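Local coordinates for cation-transporting ATPase, E1-E2 family protein (Streptococcus pneumoniae, PDB 4F2F) that exports copper(I) as a P-type ATPase and has a metal-binding domain of cupredoxin fold that binds copper(I) ions, at residues G24-A28 with E84-G88; E79-E84 with S95-E100; P37-H43 with E70-T76. All coordinates share one frame; numbering follows the deposited sequence.

Contact 1 of 3, residues G24-A28 with E84-G88. With CU1 (copper (I) ion), chain B.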
# COMPACT_ATOMS: atom_id res chain seq x y z
N GLY A 24 -9.73 7.07 -4.97
CA GLY A 24 -8.97 5.85 -5.16
C GLY A 24 -7.56 5.99 -4.63
O GLY A 24 -7.17 7.06 -4.16
N TYR A 25 -6.79 4.91 -4.71
CA TYR A 25 -5.39 4.96 -4.33
C TYR A 25 -4.52 5.18 -5.56
O TYR A 25 -4.79 4.62 -6.62
CB TYR A 25 -4.98 3.67 -3.61
CG TYR A 25 -5.65 3.49 -2.27
CD1 TYR A 25 -5.27 4.24 -1.17
CD2 TYR A 25 -6.67 2.56 -2.10
CE1 TYR A 25 -5.88 4.07 0.07
CE2 TYR A 25 -7.29 2.39 -0.88
CZ TYR A 25 -6.89 3.14 0.20
OH TYR A 25 -7.51 2.97 1.42
N HIS A 26 -3.48 5.99 -5.41
CA HIS A 26 -2.58 6.27 -6.52
C HIS A 26 -1.12 6.31 -6.07
O HIS A 26 -0.73 7.19 -5.30
CB HIS A 26 -2.96 7.60 -7.18
CG HIS A 26 -4.42 7.71 -7.52
ND1 HIS A 26 -4.96 7.18 -8.67
CD2 HIS A 26 -5.44 8.28 -6.84
CE1 HIS A 26 -6.26 7.42 -8.69
NE2 HIS A 26 -6.58 8.09 -7.59
N PRO A 27 -0.31 5.34 -6.53
CA PRO A 27 -0.69 4.25 -7.43
C PRO A 27 -1.48 3.17 -6.71
O PRO A 27 -1.22 2.89 -5.54
CB PRO A 27 0.67 3.69 -7.86
CG PRO A 27 1.55 3.95 -6.69
CD PRO A 27 1.11 5.28 -6.14
N ALA A 28 -2.42 2.55 -7.41
CA ALA A 28 -3.23 1.49 -6.82
C ALA A 28 -2.50 0.15 -6.86
O ALA A 28 -2.77 -0.73 -6.05
CB ALA A 28 -4.57 1.39 -7.53
N GLU A 84 -3.89 -8.27 -2.17
CA GLU A 84 -4.75 -7.10 -2.12
C GLU A 84 -4.51 -6.24 -0.89
O GLU A 84 -4.26 -6.76 0.21
CB GLU A 84 -6.23 -7.52 -2.19
CG GLU A 84 -7.22 -6.38 -1.96
CD GLU A 84 -8.67 -6.85 -2.03
OE1 GLU A 84 -9.42 -6.62 -1.06
OE2 GLU A 84 -9.06 -7.44 -3.06
N PHE A 85 -4.57 -4.93 -1.08
CA PHE A 85 -4.73 -3.99 0.02
C PHE A 85 -5.95 -3.14 -0.30
O PHE A 85 -6.37 -3.06 -1.46
CB PHE A 85 -3.47 -3.14 0.26
CG PHE A 85 -3.23 -2.06 -0.77
CD1 PHE A 85 -3.91 -0.85 -0.70
CD2 PHE A 85 -2.30 -2.24 -1.78
CE1 PHE A 85 -3.68 0.15 -1.63
CE2 PHE A 85 -2.06 -1.24 -2.71
CZ PHE A 85 -2.75 -0.05 -2.64
N SER A 86 -6.55 -2.53 0.71
CA SER A 86 -7.75 -1.74 0.49
C SER A 86 -7.95 -0.78 1.65
O SER A 86 -7.17 -0.78 2.60
CB SER A 86 -8.97 -2.66 0.36
OG SER A 86 -9.30 -3.25 1.60
N CYS A 87 -8.99 0.04 1.56
CA CYS A 87 -9.44 0.79 2.71
C CYS A 87 -10.08 -0.17 3.70
O CYS A 87 -10.26 -1.35 3.40
CB CYS A 87 -10.43 1.88 2.31
SG CYS A 87 -12.00 1.23 1.70
N GLY A 88 -10.43 0.33 4.88
CA GLY A 88 -11.05 -0.49 5.90
C GLY A 88 -12.44 -0.98 5.52
O GLY A 88 -12.96 -1.90 6.15
CU CU1 B . -13.23 2.99 1.61
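Tyr-25 and Phe-85 form an edge-to-face (T-shaped) pair in the core of a cupredoxin fold, close to the copper(I) site. The phenylalanine presents its edge, led by CE1, to a face of the tyrosine; the ring centroids are 5.5 Å apart and the planes are turned 69° against each other. CE1 stands off-centre, toward the rim, with Phe-85 CE1 3.9 Å from Tyr-25 CD2. Phe-85 is brought there by a first torsion of 74°, which sets CG between the backbone N and the carbonyl carbon and carries the ring across to the 24-28 segment. Farther along, Phe-85 CE2 comes within 3.5 Å of Ala-28 O, a carbonyl that follows the cis peptide of Pro-27 and probably accepts a hydrogen bond from the backbone of Ser-95. Phe-56 lies nearly parallel to the Phe-85 ring, and Ile-19 touches both aromatic residues.

The two side chains slide past each other in opposite directions, and the phenol runs on toward the metal-bearing end of strand 81-87. Its oxygen packs against the stem of the ligand: Tyr-25 OH is 3.2 Å from Cys-87 CB. The Cys-87 amide lies at the edge of the tyrosine ring, but at an angle too poor for a hydrogen bond to OH. On the other flank of the strand Ser-86 OG donates to Cys-87 O over 2.8 Å, in the carbonyl plane and on a lone pair. Past the phenol, Cys-87 SG binds the copper(I) ion at 2.1 Å, a metal shared with Cys-50.

Contact 2 of 3, residues E79-E84 with S95-E100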
# COMPACT_ATOMS: atom_id res chain seq x y z
N GLU A 79 5.72 -13.85 0.81
CA GLU A 79 4.99 -14.68 -0.14
C GLU A 79 4.88 -14.03 -1.52
O GLU A 79 4.42 -12.90 -1.66
CB GLU A 79 3.59 -15.03 0.39
CG GLU A 79 2.78 -15.90 -0.55
CD GLU A 79 1.49 -16.41 0.08
OE1 GLU A 79 0.41 -16.17 -0.50
OE2 GLU A 79 1.57 -17.06 1.15
N LEU A 80 5.32 -14.76 -2.54
CA LEU A 80 5.30 -14.28 -3.91
C LEU A 80 3.87 -14.13 -4.43
O LEU A 80 2.95 -14.77 -3.93
CB LEU A 80 6.07 -15.23 -4.82
CG LEU A 80 7.56 -15.40 -4.53
CD1 LEU A 80 8.13 -16.57 -5.32
CD2 LEU A 80 8.32 -14.12 -4.83
N GLY A 81 3.70 -13.28 -5.44
CA GLY A 81 2.43 -13.14 -6.11
C GLY A 81 1.69 -11.84 -5.85
O GLY A 81 2.23 -10.92 -5.23
N ARG A 82 0.46 -11.77 -6.33
CA ARG A 82 -0.39 -10.59 -6.18
C ARG A 82 -1.21 -10.69 -4.90
O ARG A 82 -1.85 -11.71 -4.63
CB ARG A 82 -1.32 -10.47 -7.38
CG ARG A 82 -2.27 -9.28 -7.34
CD ARG A 82 -3.49 -9.55 -8.19
NE ARG A 82 -4.30 -8.35 -8.42
CZ ARG A 82 -5.24 -7.91 -7.59
NH1 ARG A 82 -5.50 -8.57 -6.47
NH2 ARG A 82 -5.92 -6.82 -7.89
N HIS A 83 -1.19 -9.61 -4.11
CA HIS A 83 -1.94 -9.54 -2.86
C HIS A 83 -2.74 -8.25 -2.83
O HIS A 83 -2.32 -7.24 -3.39
CB HIS A 83 -0.99 -9.58 -1.67
CG HIS A 83 0.00 -10.70 -1.73
ND1 HIS A 83 -0.34 -12.01 -1.44
CD2 HIS A 83 1.32 -10.72 -2.04
CE1 HIS A 83 0.73 -12.78 -1.58
NE2 HIS A 83 1.75 -12.02 -1.94
N GLU A 84 -3.89 -8.27 -2.17
CA GLU A 84 -4.75 -7.10 -2.12
C GLU A 84 -4.51 -6.24 -0.89
O GLU A 84 -4.26 -6.76 0.21
CB GLU A 84 -6.23 -7.52 -2.19
CG GLU A 84 -7.22 -6.38 -1.96
CD GLU A 84 -8.67 -6.85 -2.03
OE1 GLU A 84 -9.42 -6.62 -1.06
OE2 GLU A 84 -9.06 -7.44 -3.06
N SER A 95 -3.32 -3.31 -5.13
CA SER A 95 -2.62 -4.57 -5.04
C SER A 95 -1.12 -4.37 -4.89
O SER A 95 -0.57 -3.35 -5.32
CB SER A 95 -2.90 -5.45 -6.26
OG SER A 95 -2.22 -4.99 -7.41
N TYR A 96 -0.47 -5.33 -4.26
CA TYR A 96 0.98 -5.37 -4.25
C TYR A 96 1.45 -6.73 -4.72
O TYR A 96 1.03 -7.77 -4.20
CB TYR A 96 1.55 -5.01 -2.87
CG TYR A 96 1.13 -5.89 -1.72
CD1 TYR A 96 -0.09 -5.71 -1.09
CD2 TYR A 96 1.98 -6.89 -1.24
CE1 TYR A 96 -0.47 -6.51 -0.02
CE2 TYR A 96 1.61 -7.69 -0.18
CZ TYR A 96 0.39 -7.49 0.43
OH TYR A 96 0.02 -8.29 1.48
N THR A 97 2.30 -6.72 -5.75
CA THR A 97 2.81 -7.95 -6.32
C THR A 97 4.23 -8.15 -5.83
O THR A 97 5.10 -7.29 -6.01
CB THR A 97 2.78 -7.91 -7.85
OG1 THR A 97 1.43 -7.68 -8.29
CG2 THR A 97 3.28 -9.22 -8.44
N VAL A 98 4.47 -9.29 -5.18
CA VAL A 98 5.77 -9.60 -4.62
C VAL A 98 6.56 -10.48 -5.58
O VAL A 98 6.13 -11.58 -5.91
CB VAL A 98 5.64 -10.29 -3.25
CG1 VAL A 98 7.01 -10.62 -2.68
CG2 VAL A 98 4.85 -9.41 -2.29
N VAL A 99 7.71 -9.98 -6.02
CA VAL A 99 8.55 -10.70 -6.97
C VAL A 99 9.89 -11.08 -6.36
O VAL A 99 10.32 -10.51 -5.35
CB VAL A 99 8.78 -9.89 -8.25
CG1 VAL A 99 7.46 -9.51 -8.89
CG2 VAL A 99 9.61 -8.65 -7.95
N GLU A 100 10.56 -12.05 -6.98
CA GLU A 100 11.80 -12.59 -6.43
C GLU A 100 13.02 -11.76 -6.84
O GLU A 100 13.03 -11.13 -7.89
CB GLU A 100 11.99 -14.04 -6.88
CG GLU A 100 12.74 -14.90 -5.88
CD GLU A 100 12.29 -16.35 -5.93
OE1 GLU A 100 12.05 -16.86 -7.04
OE2 GLU A 100 12.17 -16.97 -4.85
OXT GLU A 100 14.01 -11.71 -6.11
O HOH W 1 -2.72 -7.95 2.34
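His-83 lays its CB over the face of the Tyr-96 ring, a CH-pi contact in which His-83 CB lies 3.5 Å from the Tyr-96 centroid and only 22° off the ring normal. CB stands a little toward the phenol end, with His-83 CB 3.3 Å from Tyr-96 CZ. The tyrosine can lie beneath it because a first torsion of 60° leans its ring toward the facing strand. The imidazole itself is oblique to the phenol, and the methyl Val-98 CG2 meets its edge, 3.8 Å from His-83 CD2.

Both nitrogens of this buried imidazole are engaged. His-83 NE2 donates over 2.8 Å to Glu-79 O, approaching from above the carbonyl plane, while ND1 is bonded to Glu-58; together they fix the rotation of the ring. A water bridges Tyr-96 OH and Glu-84 O, lying in the plane of the phenol at its edge.

These groups ride on the beta hairpin of strands 81-87 and 93-99, the C-terminal pair of the cupredoxin-like domain. Two backbone hydrogen bonds each tie Gly-81 to Val-98 and His-83 to Tyr-96, the shortest including Val-98 N to Gly-81 O at 2.8 Å. Gly-81 has a positive phi (109°), where residues with a side chain are rarely found. On the face that carries Arg-82, the arginine stretches out until Ser-95 CB sits over the centre of its guanidinium, 3.6 Å from Arg-82 CZ. Ser-95 OG is bonded to His-29. Farther out, Phe-56 and Phe-75 pack on the Tyr-96 ring, and Ile-30 and Leu-32 of strand 29-33 touch it too.

Contact 3 of 3, residues P37-H43 with E70-T76; sequences PAEITFH and EKVIRFT
Ala-38 O is held by two donors, Phe-75 N at 3.2 Å and a water at 3.0 Å, with the CA-H of Arg-74 also turned toward it. The same water makes a weak bond to Arg-74 NE, which forms a salt bridge with Glu-39: Arg-74 NE lies 3.3 Å from Glu-39 OE2. The two side chains run alongside each other in the same direction, their methylenes touching, but the carboxylate and guanidinium planes are 67° apart. A second water links Glu-39 OE2 to Arg-74 NH2.

On the same face, Val-72 CG1 packs on Glu-39 CB and its CG2 on Thr-41 OG1. The other face is mostly apolar, Lys-71 apart, whose NZ is held by Pro-64 O and Glu-63. Phe-42 CD1 lies 3.8 Å from Ile-73 CG1, and Ile-40 CD1 3.9 Å from Phe-75 CE1; Ile-54 and Phe-56 of strand 53-56 close over this layer. Ala-38, Ile-40 and Phe-42 each exchange two backbone bonds, with Phe-75, Ile-73 and Lys-71 respectively; Ile-40 N donates almost straight (179°) to Ile-73 O. Such an antiparallel pair, largely polar on one face and largely apolar on the other, is characteristic of a wall of the cupredoxin beta-sandwich.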
# COMPACT_ATOMS: atom_id res chain seq x y z
N PRO A 37 12.59 -5.49 3.62
CA PRO A 37 11.66 -4.71 4.43
C PRO A 37 11.01 -3.60 3.60
O PRO A 37 11.70 -2.86 2.91
CB PRO A 37 12.56 -4.10 5.50
CG PRO A 37 13.66 -5.10 5.66
CD PRO A 37 13.90 -5.65 4.28
N ALA A 38 9.68 -3.51 3.67
CA ALA A 38 8.95 -2.53 2.89
C ALA A 38 8.33 -1.46 3.77
O ALA A 38 7.80 -1.75 4.84
CB ALA A 38 7.89 -3.20 2.04
N GLU A 39 8.42 -0.21 3.32
CA GLU A 39 7.72 0.89 3.97
C GLU A 39 6.83 1.58 2.95
O GLU A 39 7.31 2.24 2.02
CB GLU A 39 8.70 1.87 4.62
CG GLU A 39 9.39 1.31 5.85
CD GLU A 39 10.10 2.37 6.68
OE1 GLU A 39 9.93 3.58 6.39
OE2 GLU A 39 10.81 2.00 7.64
N ILE A 40 5.52 1.41 3.12
CA ILE A 40 4.55 1.98 2.20
C ILE A 40 3.84 3.13 2.89
O ILE A 40 3.06 2.94 3.81
CB ILE A 40 3.52 0.92 1.77
CG1 ILE A 40 4.23 -0.34 1.28
CG2 ILE A 40 2.61 1.48 0.69
CD1 ILE A 40 3.29 -1.49 1.00
N THR A 41 4.14 4.34 2.43
CA THR A 41 3.60 5.55 3.05
C THR A 41 2.31 5.98 2.37
O THR A 41 2.30 6.30 1.18
CB THR A 41 4.62 6.70 3.01
OG1 THR A 41 5.77 6.33 3.78
CG2 THR A 41 4.02 7.97 3.59
N PHE A 42 1.23 5.96 3.13
CA PHE A 42 -0.07 6.41 2.66
C PHE A 42 -0.34 7.84 3.12
O PHE A 42 -0.13 8.17 4.28
CB PHE A 42 -1.18 5.51 3.21
CG PHE A 42 -1.28 4.17 2.52
CD1 PHE A 42 -0.42 3.14 2.85
CD2 PHE A 42 -2.25 3.95 1.56
CE1 PHE A 42 -0.53 1.91 2.22
CE2 PHE A 42 -2.36 2.73 0.93
CZ PHE A 42 -1.50 1.70 1.26
N HIS A 43 -0.80 8.68 2.21
CA HIS A 43 -1.26 10.02 2.57
C HIS A 43 -2.75 10.13 2.31
O HIS A 43 -3.20 9.98 1.18
CB HIS A 43 -0.51 11.09 1.79
CG HIS A 43 -1.02 12.48 2.03
ND1 HIS A 43 -1.40 13.33 1.01
CD2 HIS A 43 -1.21 13.17 3.19
CE1 HIS A 43 -1.80 14.48 1.53
NE2 HIS A 43 -1.70 14.40 2.84
N GLU A 70 -0.17 11.17 7.27
CA GLU A 70 0.60 10.15 6.57
C GLU A 70 0.92 9.01 7.54
O GLU A 70 1.39 9.25 8.65
CB GLU A 70 1.90 10.73 6.00
CG GLU A 70 1.73 11.56 4.75
CD GLU A 70 3.06 11.88 4.09
OE1 GLU A 70 4.10 11.61 4.72
OE2 GLU A 70 3.06 12.38 2.95
N LYS A 71 0.65 7.78 7.11
CA LYS A 71 0.94 6.61 7.92
C LYS A 71 1.86 5.68 7.14
O LYS A 71 1.62 5.42 5.96
CB LYS A 71 -0.36 5.87 8.29
CG LYS A 71 -1.11 6.42 9.50
CD LYS A 71 -0.40 6.06 10.80
CE LYS A 71 -1.13 6.60 12.03
NZ LYS A 71 -2.34 5.82 12.39
N VAL A 72 2.91 5.19 7.79
CA VAL A 72 3.82 4.25 7.15
C VAL A 72 3.41 2.82 7.49
O VAL A 72 3.42 2.43 8.66
CB VAL A 72 5.28 4.48 7.58
CG1 VAL A 72 6.21 3.49 6.88
CG2 VAL A 72 5.70 5.91 7.29
N ILE A 73 3.05 2.04 6.48
CA ILE A 73 2.74 0.63 6.67
C ILE A 73 4.01 -0.19 6.48
O ILE A 73 4.62 -0.15 5.40
CB ILE A 73 1.66 0.16 5.68
CG1 ILE A 73 0.40 1.00 5.82
CG2 ILE A 73 1.37 -1.32 5.89
CD1 ILE A 73 -0.27 0.89 7.18
N ARG A 74 4.42 -0.91 7.51
CA ARG A 74 5.69 -1.64 7.46
C ARG A 74 5.52 -3.16 7.57
O ARG A 74 4.87 -3.66 8.48
CB ARG A 74 6.64 -1.16 8.55
CG ARG A 74 7.14 0.26 8.36
CD ARG A 74 8.25 0.57 9.35
NE ARG A 74 9.31 -0.43 9.29
CZ ARG A 74 9.74 -1.14 10.33
NH1 ARG A 74 9.21 -0.95 11.53
NH2 ARG A 74 10.71 -2.02 10.16
N PHE A 75 6.12 -3.87 6.62
CA PHE A 75 6.23 -5.32 6.70
C PHE A 75 7.29 -5.81 5.72
O PHE A 75 7.72 -5.08 4.83
CB PHE A 75 4.87 -5.99 6.45
CG PHE A 75 4.30 -5.78 5.07
CD1 PHE A 75 3.49 -4.69 4.79
CD2 PHE A 75 4.55 -6.70 4.06
CE1 PHE A 75 2.96 -4.51 3.52
CE2 PHE A 75 4.02 -6.52 2.79
CZ PHE A 75 3.23 -5.43 2.52
N THR A 76 7.73 -7.05 5.92
CA THR A 76 8.67 -7.67 4.99
C THR A 76 7.93 -8.75 4.22
O THR A 76 7.60 -9.80 4.77
CB THR A 76 9.87 -8.27 5.74
OG1 THR A 76 10.51 -7.26 6.52
CG2 THR A 76 10.88 -8.85 4.75
O HOH W 2 9.61 -2.67 7.03
O HOH W 3 11.77 -1.13 7.36

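In the fold
Along the chain, contact 3 (37-43 with 70-76) is nested inside the long loop closed by contact 1 (24-28 with 84-88), while contact 2 (79-84 with 95-100) interlocks with contact 1 and follows contact 3. Their centres lie about 13 to 15 Å apart, all within the one cupredoxin-like domain. Contacts 1 and 2 share Glu-84 and strand 81-87, an arm of the C-terminal hairpin that leads to the copper ligand Cys-87. Phe-42 of contact 3 packs on Tyr-25 and Phe-85, and Phe-75 packs on Tyr-96 of contact 2. One aromatic core thus connects the three contacts, with copper at the far end of contact 1.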